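Long-range contact in KLLA0E03807p (Kluyveromyces lactis, PDB 3SQI), which probably binds centromeric DNA as a subunit of the CBF3 complex and serves as a platform for inner kinetochore assembly in budding yeast: residues W145-T149 with K309-T313. Residue numbers count along the deposited sequence, not the author numbering.
Sequences WKFNT and KMNRT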
ATOM      1  N   TRP A 145       6.272  -2.514   0.859  1.00 76.27           N
ATOM      2  CA  TRP A 145       5.869  -1.125   0.738  1.00 59.45           C
ATOM      3  C   TRP A 145       5.992  -0.663  -0.707  1.00 74.08           C
ATOM      4  O   TRP A 145       5.028  -0.172  -1.275  1.00 64.62           O
ATOM      5  CB  TRP A 145       6.760  -0.276   1.635  1.00 69.03           C
ATOM      6  CG  TRP A 145       6.390   1.157   1.695  1.00 71.21           C
ATOM      7  CD1 TRP A 145       5.225   1.719   1.282  1.00 66.57           C
ATOM      8  CD2 TRP A 145       7.199   2.224   2.209  1.00 81.55           C
ATOM      9  NE1 TRP A 145       5.251   3.079   1.508  1.00 72.98           N
ATOM     10  CE2 TRP A 145       6.455   3.414   2.073  1.00 74.67           C
ATOM     11  CE3 TRP A 145       8.481   2.289   2.771  1.00 84.17           C
ATOM     12  CZ2 TRP A 145       6.947   4.658   2.479  1.00 71.10           C
ATOM     13  CZ3 TRP A 145       8.973   3.522   3.169  1.00 74.03           C
ATOM     14  CH2 TRP A 145       8.208   4.691   3.019  1.00 77.47           C
ATOM     15  N   LYS A 146       7.172  -0.829  -1.308  1.00 82.46           N
ATOM     16  CA  LYS A 146       7.342  -0.495  -2.727  1.00 68.31           C
ATOM     17  C   LYS A 146       6.301  -1.239  -3.549  1.00 64.61           C
ATOM     18  O   LYS A 146       5.521  -0.646  -4.282  1.00 66.88           O
ATOM     19  CB  LYS A 146       8.733  -0.883  -3.212  1.00 66.58           C
ATOM     20  CG  LYS A 146       8.923  -0.762  -4.700  1.00 69.14           C
ATOM     21  CD  LYS A 146       8.977   0.691  -5.127  1.00 80.01           C
ATOM     22  CE  LYS A 146       9.665   0.869  -6.496  1.00 77.50           C
ATOM     23  NZ  LYS A 146       8.924   0.242  -7.637  1.00 70.10           N
ATOM     24  N   PHE A 147       6.278  -2.550  -3.385  1.00 66.29           N
ATOM     25  CA  PHE A 147       5.331  -3.403  -4.078  1.00 62.27           C
ATOM     26  C   PHE A 147       3.893  -2.881  -4.021  1.00 62.30           C
ATOM     27  O   PHE A 147       3.197  -2.900  -5.028  1.00 87.93           O
ATOM     28  CB  PHE A 147       5.390  -4.797  -3.465  1.00 74.68           C
ATOM     29  CG  PHE A 147       4.829  -5.869  -4.336  1.00 73.70           C
ATOM     30  CD1 PHE A 147       5.671  -6.796  -4.931  1.00 65.66           C
ATOM     31  CD2 PHE A 147       3.463  -5.967  -4.548  1.00 67.62           C
ATOM     32  CE1 PHE A 147       5.162  -7.800  -5.732  1.00 73.92           C
ATOM     33  CE2 PHE A 147       2.945  -6.970  -5.355  1.00 76.11           C
ATOM     34  CZ  PHE A 147       3.798  -7.888  -5.951  1.00 73.84           C
ATOM     35  N   ASN A 148       3.435  -2.437  -2.853  1.00 71.95           N
ATOM     36  CA  ASN A 148       2.054  -1.949  -2.733  1.00 74.12           C
ATOM     37  C   ASN A 148       1.818  -0.516  -3.224  1.00 74.36           C
ATOM     38  O   ASN A 148       0.810  -0.228  -3.859  1.00 78.88           O
ATOM     39  CB  ASN A 148       1.527  -2.107  -1.302  1.00 63.76           C
ATOM     40  CG  ASN A 148       0.843  -3.441  -1.079  1.00 80.47           C
ATOM     41  OD1 ASN A 148       1.351  -4.487  -1.482  1.00 78.56           O
ATOM     42  ND2 ASN A 148      -0.329  -3.409  -0.451  1.00 91.52           N
ATOM     43  N   THR A 149       2.738   0.381  -2.894  1.00 78.79           N
ATOM     44  CA  THR A 149       2.619   1.789  -3.251  1.00 79.58           C
ATOM     45  C   THR A 149       3.342   2.203  -4.549  1.00 83.73           C
ATOM     46  O   THR A 149       3.106   3.291  -5.073  1.00 82.25           O
ATOM     47  CB  THR A 149       3.188   2.653  -2.121  1.00 79.04           C
ATOM     48  OG1 THR A 149       2.833   4.018  -2.342  1.00105.38           O
ATOM     49  CG2 THR A 149       4.718   2.533  -2.080  1.00 53.14           C
ATOM     50  N   LYS A 309      -7.191  -1.726  -5.564  1.00 62.54           N
ATOM     51  CA  LYS A 309      -6.459  -2.382  -6.642  1.00 78.36           C
ATOM     52  C   LYS A 309      -4.971  -2.492  -6.332  1.00 76.11           C
ATOM     53  O   LYS A 309      -4.388  -3.567  -6.454  1.00 77.01           O
ATOM     54  CB  LYS A 309      -6.668  -1.650  -7.965  1.00 84.99           C
ATOM     55  CG  LYS A 309      -5.763  -2.130  -9.084  1.00103.02           C
ATOM     56  CD  LYS A 309      -6.117  -3.526  -9.581  1.00113.19           C
ATOM     57  CE  LYS A 309      -5.282  -3.893 -10.807  1.00106.52           C
ATOM     58  NZ  LYS A 309      -5.606  -5.245 -11.331  1.00108.66           N
ATOM     59  N   MET A 310      -4.362  -1.385  -5.916  1.00 71.62           N
ATOM     60  CA  MET A 310      -2.923  -1.354  -5.662  1.00 74.01           C
ATOM     61  C   MET A 310      -2.515  -2.100  -4.401  1.00 75.46           C
ATOM     62  O   MET A 310      -1.440  -2.693  -4.345  1.00 89.50           O
ATOM     63  CB  MET A 310      -2.402   0.084  -5.646  1.00 68.27           C
ATOM     64  CG  MET A 310      -2.430   0.739  -7.023  1.00 55.63           C
ATOM     65  SD  MET A 310      -0.882   1.578  -7.408  1.00 95.04           S
ATOM     66  CE  MET A 310      -1.276   3.230  -6.876  1.00 85.14           C
ATOM     67  N   ASN A 311      -3.374  -2.073  -3.390  1.00 77.11           N
ATOM     68  CA  ASN A 311      -3.160  -2.880  -2.195  1.00 63.85           C
ATOM     69  C   ASN A 311      -3.766  -4.271  -2.388  1.00 61.32           C
ATOM     70  O   ASN A 311      -3.599  -5.160  -1.550  1.00 68.39           O
ATOM     71  CB  ASN A 311      -3.755  -2.198  -0.960  1.00 65.12           C
ATOM     72  CG  ASN A 311      -3.048  -0.895  -0.605  1.00 63.92           C
ATOM     73  OD1 ASN A 311      -2.231  -0.854   0.313  1.00 61.63           O
ATOM     74  ND2 ASN A 311      -3.367   0.174  -1.325  1.00 67.71           N
ATOM     75  N   ARG A 312      -4.483  -4.443  -3.493  1.00 64.71           N
ATOM     76  CA  ARG A 312      -5.049  -5.735  -3.872  1.00 76.79           C
ATOM     77  C   ARG A 312      -5.835  -6.420  -2.764  1.00 85.37           C
ATOM     78  O   ARG A 312      -5.770  -7.642  -2.624  1.00 92.58           O
ATOM     79  CB  ARG A 312      -3.941  -6.666  -4.353  1.00 80.10           C
ATOM     80  CG  ARG A 312      -3.114  -6.114  -5.498  1.00 89.40           C
ATOM     81  CD  ARG A 312      -1.973  -7.055  -5.799  1.00 60.40           C
ATOM     82  NE  ARG A 312      -1.444  -7.577  -4.552  1.00 60.80           N
ATOM     83  CZ  ARG A 312      -0.573  -6.929  -3.794  1.00 76.02           C
ATOM     84  NH1 ARG A 312      -0.123  -5.739  -4.180  1.00 76.36           N
ATOM     85  NH2 ARG A 312      -0.155  -7.472  -2.655  1.00 68.95           N
ATOM     86  N   THR A 313      -6.569  -5.638  -1.977  1.00 95.78           N
ATOM     87  CA  THR A 313      -7.451  -6.194  -0.949  1.00102.22           C
ATOM     88  C   THR A 313      -8.701  -5.348  -0.850  1.00 97.79           C
ATOM     89  O   THR A 313      -8.647  -4.150  -1.113  1.00109.12           O
ATOM     90  CB  THR A 313      -6.771  -6.278   0.447  1.00 96.99           C
ATOM     91  OG1 THR A 313      -7.676  -6.870   1.393  1.00109.22           O
ATOM     92  CG2 THR A 313      -6.349  -4.905   0.938  1.00 72.60           C
TER
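Two hydrogen bonds, both made by the amide of Asn148, join the C-terminal turn of helix 133-149 to the chain that follows helix 304-310, within the DNA-binding domain of Ndc10 and about 12 Å (nearest atom) from the bound DNA. Asn148 ND2 donates to Asn311 OD1 at 3.3 Å, while Asn148 OD1 accepts a weak bond from Arg312 NH1, also 3.3 Å away. Asn311 ND2 bonds back to Ile307 O and across to Val186 O, and its OD1 also receives Val188 N, tying the link to strand 185-187 and the residue after it. Arg312, with positive phi, is the first residue to leave helical backbone angles. The phenyl edge also meets its guanidinium: Phe147 CE2 lies over one face, 3.5 Å from Arg312 NH1, so this is not a cation-pi stack over the ring. Leu110 of helix 107-118 touches both side chains. Asn148 O and Met310 O, two acceptors, lie 3.4 Å apart without bonding. One amide thus serves this largely buried junction as both donor and acceptor, without a salt bridge across it.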